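Local coordinates for peroxisomal fatty acid beta-oxidation multifunctional protein MFP2 (PDB 2WTB), which hydrates long-chain enoyl-CoAs and oxidises the resulting 3-hydroxyacyl-CoAs in peroxisomal fatty acid beta-oxidation during seed germination, at residues 7-16 and 21-35. Sequence-based numbering, arbitrary orientation.
Sequences GKTVMEVGGD and ITLINPPVNSLSFDV
Thr9 and Val35 meet methyl to methyl, Thr9 CG2 lying 3.6 Å from Val35 CG1 where strand 8-13 passes over the first turn of helix 33-46. With Thr9 chi1 at 68°, CG2 stands beside the backbone N and faces the helix, also touching Leu23 CD2, while OG1 is bonded to Asn42 of the same helix. Further along this face the bent thioether of Met11 (chi3 -88°) swings CE back across Ile21, 3.3 Å from its CD1. On the other face the Lys8 and Ile24 side chains lie side by side, pointing the same way, with Lys8 CG 4.1 Å from Ile24 CB, and Val10 CG2 meets Ile24 CD1 at 3.8 Å. The two strands form the antiparallel hairpin at the edge of the crotonase-fold sheet, with 8-13 outermost and 18-24 pairing parallel with 54-59 on its other side. Lys8 pairs with Ile24 and Val10 with Thr22 through two backbone bonds each; Lys8 N to Ile24 O is the straightest, at 175°. A water bridges Val10 O and Thr22 OG1. At the open end Asn25 OD1 takes a weak bond from Gly7 N (3.4 Å), while ND2, with Ser30 O in its amide plane, donates to that carbonyl at 3.1 Å. A leucine in place of Asn25 would probably leave Ser30 O without this donor and Gly7 without its weak hydrogen bond to the side chain. Ser32 OG caps the helix by accepting from Val35 N, and Asp34 CB packs on Gly7 O.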
loop_
_atom_site.group_PDB
_atom_site.type_symbol
_atom_site.label_atom_id
_atom_site.label_comp_id
_atom_site.label_asym_id
_atom_site.label_seq_id
_atom_site.Cartn_x
_atom_site.Cartn_y
_atom_site.Cartn_z
ATOM N N GLY A 7 1.056 18.441 -19.914
ATOM C CA GLY A 7 2.418 18.449 -20.418
ATOM C C GLY A 7 2.477 18.660 -21.919
ATOM O O GLY A 7 1.482 19.032 -22.541
ATOM N N LYS A 8 3.644 18.414 -22.507
ATOM C CA LYS A 8 3.833 18.624 -23.936
ATOM C C LYS A 8 4.828 17.634 -24.532
ATOM O O LYS A 8 5.264 16.696 -23.864
ATOM C CB LYS A 8 4.317 20.051 -24.197
ATOM C CG LYS A 8 5.683 20.355 -23.599
ATOM C CD LYS A 8 6.116 21.789 -23.883
ATOM C CE LYS A 8 7.405 22.137 -23.145
ATOM N NZ LYS A 8 7.913 23.494 -23.493
ATOM N N THR A 9 5.172 17.851 -25.798
ATOM C CA THR A 9 6.232 17.100 -26.459
ATOM C C THR A 9 6.992 18.027 -27.395
ATOM O O THR A 9 6.411 18.939 -27.982
ATOM C CB THR A 9 5.685 15.928 -27.290
ATOM O OG1 THR A 9 4.943 16.435 -28.405
ATOM C CG2 THR A 9 4.791 15.032 -26.442
ATOM N N VAL A 10 8.291 17.793 -27.533
ATOM C CA VAL A 10 9.108 18.568 -28.457
ATOM C C VAL A 10 9.745 17.647 -29.492
ATOM O O VAL A 10 10.338 16.627 -29.141
ATOM C CB VAL A 10 10.212 19.352 -27.719
ATOM C CG1 VAL A 10 11.215 19.920 -28.711
ATOM C CG2 VAL A 10 9.603 20.459 -26.866
ATOM N N MET A 11 9.611 18.004 -30.765
ATOM C CA MET A 11 10.197 17.209 -31.841
ATOM C C MET A 11 11.296 17.978 -32.565
ATOM O O MET A 11 11.120 19.143 -32.918
ATOM C CB MET A 11 9.122 16.763 -32.837
ATOM C CG MET A 11 9.675 16.194 -34.135
ATOM S SD MET A 11 8.393 15.829 -35.354
ATOM C CE MET A 11 7.959 14.155 -34.911
ATOM N N GLU A 12 12.428 17.317 -32.780
ATOM C CA GLU A 12 13.548 17.922 -33.492
ATOM C C GLU A 12 14.101 16.964 -34.542
ATOM O O GLU A 12 14.362 15.798 -34.254
ATOM C CB GLU A 12 14.647 18.331 -32.510
ATOM C CG GLU A 12 14.186 19.341 -31.471
ATOM C CD GLU A 12 15.287 19.735 -30.509
ATOM O OE1 GLU A 12 16.376 19.128 -30.573
ATOM O OE2 GLU A 12 15.061 20.651 -29.689
ATOM N N VAL A 13 14.271 17.463 -35.761
ATOM C CA VAL A 13 14.758 16.639 -36.860
ATOM C C VAL A 13 16.256 16.816 -37.066
ATOM O O VAL A 13 16.720 17.896 -37.431
ATOM C CB VAL A 13 14.040 16.971 -38.179
ATOM C CG1 VAL A 13 14.546 16.068 -39.289
ATOM C CG2 VAL A 13 12.534 16.837 -38.013
ATOM N N GLY A 14 17.009 15.747 -36.832
ATOM C CA GLY A 14 18.449 15.781 -36.996
ATOM C C GLY A 14 18.851 15.904 -38.451
ATOM O O GLY A 14 17.999 15.907 -39.341
ATOM N N GLY A 15 20.154 16.008 -38.694
ATOM C CA GLY A 15 20.681 16.107 -40.042
ATOM C C GLY A 15 20.703 14.764 -40.745
ATOM O O GLY A 15 21.001 14.680 -41.934
ATOM N N ASP A 16 20.390 13.708 -40.002
ATOM C CA ASP A 16 20.305 12.372 -40.576
ATOM C C ASP A 16 18.868 12.056 -40.968
ATOM O O ASP A 16 18.578 10.986 -41.501
ATOM C CB ASP A 16 20.838 11.322 -39.599
ATOM C CG ASP A 16 20.136 11.363 -38.255
ATOM O OD1 ASP A 16 19.164 12.135 -38.109
ATOM O OD2 ASP A 16 20.559 10.620 -37.345
ATOM N N ILE A 21 11.398 12.776 -30.672
ATOM C CA ILE A 21 10.294 13.347 -29.911
ATOM C C ILE A 21 10.501 13.125 -28.420
ATOM O O ILE A 21 10.581 11.983 -27.963
ATOM C CB ILE A 21 8.953 12.713 -30.319
ATOM C CG1 ILE A 21 8.740 12.836 -31.827
ATOM C CG2 ILE A 21 7.799 13.348 -29.556
ATOM C CD1 ILE A 21 7.442 12.237 -32.293
ATOM N N THR A 22 10.582 14.217 -27.662
ATOM C CA THR A 22 10.785 14.132 -26.218
ATOM C C THR A 22 9.482 14.339 -25.456
ATOM O O THR A 22 8.805 15.352 -25.628
ATOM C CB THR A 22 11.820 15.163 -25.716
ATOM O OG1 THR A 22 13.026 15.057 -26.482
ATOM C CG2 THR A 22 12.136 14.928 -24.243
ATOM N N LEU A 23 9.136 13.372 -24.613
ATOM C CA LEU A 23 7.948 13.477 -23.779
ATOM C C LEU A 23 8.253 14.334 -22.558
ATOM O O LEU A 23 9.143 14.015 -21.768
ATOM C CB LEU A 23 7.467 12.091 -23.349
ATOM C CG LEU A 23 7.272 11.048 -24.456
ATOM C CD1 LEU A 23 6.907 9.699 -23.856
ATOM C CD2 LEU A 23 6.219 11.495 -25.461
ATOM N N ILE A 24 7.512 15.425 -22.406
ATOM C CA ILE A 24 7.787 16.383 -21.344
ATOM C C ILE A 24 6.560 16.654 -20.479
ATOM O O ILE A 24 5.714 17.480 -20.823
ATOM C CB ILE A 24 8.299 17.715 -21.922
ATOM C CG1 ILE A 24 9.455 17.462 -22.889
ATOM C CG2 ILE A 24 8.727 18.651 -20.808
ATOM C CD1 ILE A 24 10.007 18.719 -23.510
ATOM N N ASN A 25 6.472 15.958 -19.352
ATOM C CA ASN A 25 5.378 16.160 -18.414
ATOM C C ASN A 25 5.735 15.668 -17.013
ATOM O O ASN A 25 5.283 14.604 -16.589
ATOM C CB ASN A 25 4.106 15.470 -18.911
ATOM C CG ASN A 25 2.901 15.785 -18.048
ATOM O OD1 ASN A 25 2.792 16.877 -17.491
ATOM N ND2 ASN A 25 1.986 14.827 -17.933
ATOM N N PRO A 26 6.549 16.450 -16.288
ATOM C CA PRO A 26 6.990 16.111 -14.930
ATOM C C PRO A 26 5.803 15.768 -14.040
ATOM O O PRO A 26 4.704 16.268 -14.281
ATOM C CB PRO A 26 7.649 17.404 -14.450
ATOM C CG PRO A 26 8.097 18.082 -15.694
ATOM C CD PRO A 26 7.065 17.756 -16.729
ATOM N N PRO A 27 6.018 14.946 -13.001
ATOM C CA PRO A 27 7.305 14.411 -12.537
ATOM C C PRO A 27 7.865 13.261 -13.374
ATOM O O PRO A 27 9.081 13.187 -13.555
ATOM C CB PRO A 27 6.979 13.889 -11.129
ATOM C CG PRO A 27 5.615 14.429 -10.795
ATOM C CD PRO A 27 4.922 14.567 -12.101
ATOM N N VAL A 28 7.005 12.373 -13.862
ATOM C CA VAL A 28 7.476 11.162 -14.532
ATOM C C VAL A 28 7.050 11.054 -15.993
ATOM O O VAL A 28 7.031 9.961 -16.558
ATOM C CB VAL A 28 7.007 9.892 -13.798
ATOM C CG1 VAL A 28 7.574 9.855 -12.387
ATOM C CG2 VAL A 28 5.483 9.819 -13.781
ATOM N N ASN A 29 6.710 12.186 -16.600
ATOM C CA ASN A 29 6.311 12.207 -18.003
ATOM C C ASN A 29 5.130 11.286 -18.304
ATOM O O ASN A 29 5.158 10.529 -19.274
ATOM C CB ASN A 29 7.495 11.852 -18.904
ATOM C CG ASN A 29 8.620 12.863 -18.814
ATOM O OD1 ASN A 29 8.393 14.070 -18.881
ATOM N ND2 ASN A 29 9.844 12.373 -18.665
ATOM N N SER A 30 4.097 11.355 -17.471
ATOM C CA SER A 30 2.892 10.567 -17.691
ATOM C C SER A 30 2.219 10.974 -18.996
ATOM O O SER A 30 2.313 12.124 -19.422
ATOM C CB SER A 30 1.918 10.726 -16.522
ATOM O OG SER A 30 2.406 10.078 -15.361
ATOM N N LEU A 31 1.540 10.022 -19.626
ATOM C CA LEU A 31 0.889 10.269 -20.906
ATOM C C LEU A 31 -0.482 10.913 -20.737
ATOM O O LEU A 31 -1.506 10.232 -20.777
ATOM C CB LEU A 31 0.749 8.968 -21.696
ATOM C CG LEU A 31 2.036 8.253 -22.102
ATOM C CD1 LEU A 31 1.701 6.978 -22.855
ATOM C CD2 LEU A 31 2.923 9.162 -22.943
ATOM N N SER A 32 -0.499 12.226 -20.550
ATOM C CA SER A 32 -1.752 12.964 -20.537
ATOM C C SER A 32 -2.296 13.032 -21.958
ATOM O O SER A 32 -1.580 12.742 -22.917
ATOM C CB SER A 32 -1.533 14.376 -20.005
ATOM O OG SER A 32 -0.733 15.127 -20.900
ATOM N N PHE A 33 -3.560 13.414 -22.096
ATOM C CA PHE A 33 -4.142 13.602 -23.418
ATOM C C PHE A 33 -3.358 14.665 -24.168
ATOM O O PHE A 33 -3.113 14.538 -25.367
ATOM C CB PHE A 33 -5.614 14.002 -23.317
ATOM C CG PHE A 33 -6.513 12.885 -22.876
ATOM C CD1 PHE A 33 -6.671 11.756 -23.663
ATOM C CD2 PHE A 33 -7.202 12.964 -21.678
ATOM C CE1 PHE A 33 -7.496 10.723 -23.261
ATOM C CE2 PHE A 33 -8.031 11.933 -21.270
ATOM C CZ PHE A 33 -8.177 10.811 -22.064
ATOM N N ASP A 34 -2.959 15.710 -23.448
ATOM C CA ASP A 34 -2.175 16.794 -24.027
ATOM C C ASP A 34 -0.948 16.233 -24.732
ATOM O O ASP A 34 -0.742 16.462 -25.923
ATOM C CB ASP A 34 -1.741 17.782 -22.943
ATOM C CG ASP A 34 -2.906 18.310 -22.130
ATOM O OD1 ASP A 34 -2.813 19.453 -21.635
ATOM O OD2 ASP A 34 -3.916 17.588 -21.983
ATOM N N VAL A 35 -0.136 15.497 -23.983
ATOM C CA VAL A 35 1.047 14.859 -24.537
ATOM C C VAL A 35 0.675 14.031 -25.760
ATOM O O VAL A 35 1.321 14.119 -26.806
ATOM C CB VAL A 35 1.738 13.959 -23.490
ATOM C CG1 VAL A 35 2.826 13.112 -24.137
ATOM C CG2 VAL A 35 2.304 14.805 -22.356
HETATM O O HOH W 1 13.459 16.199 -28.837
#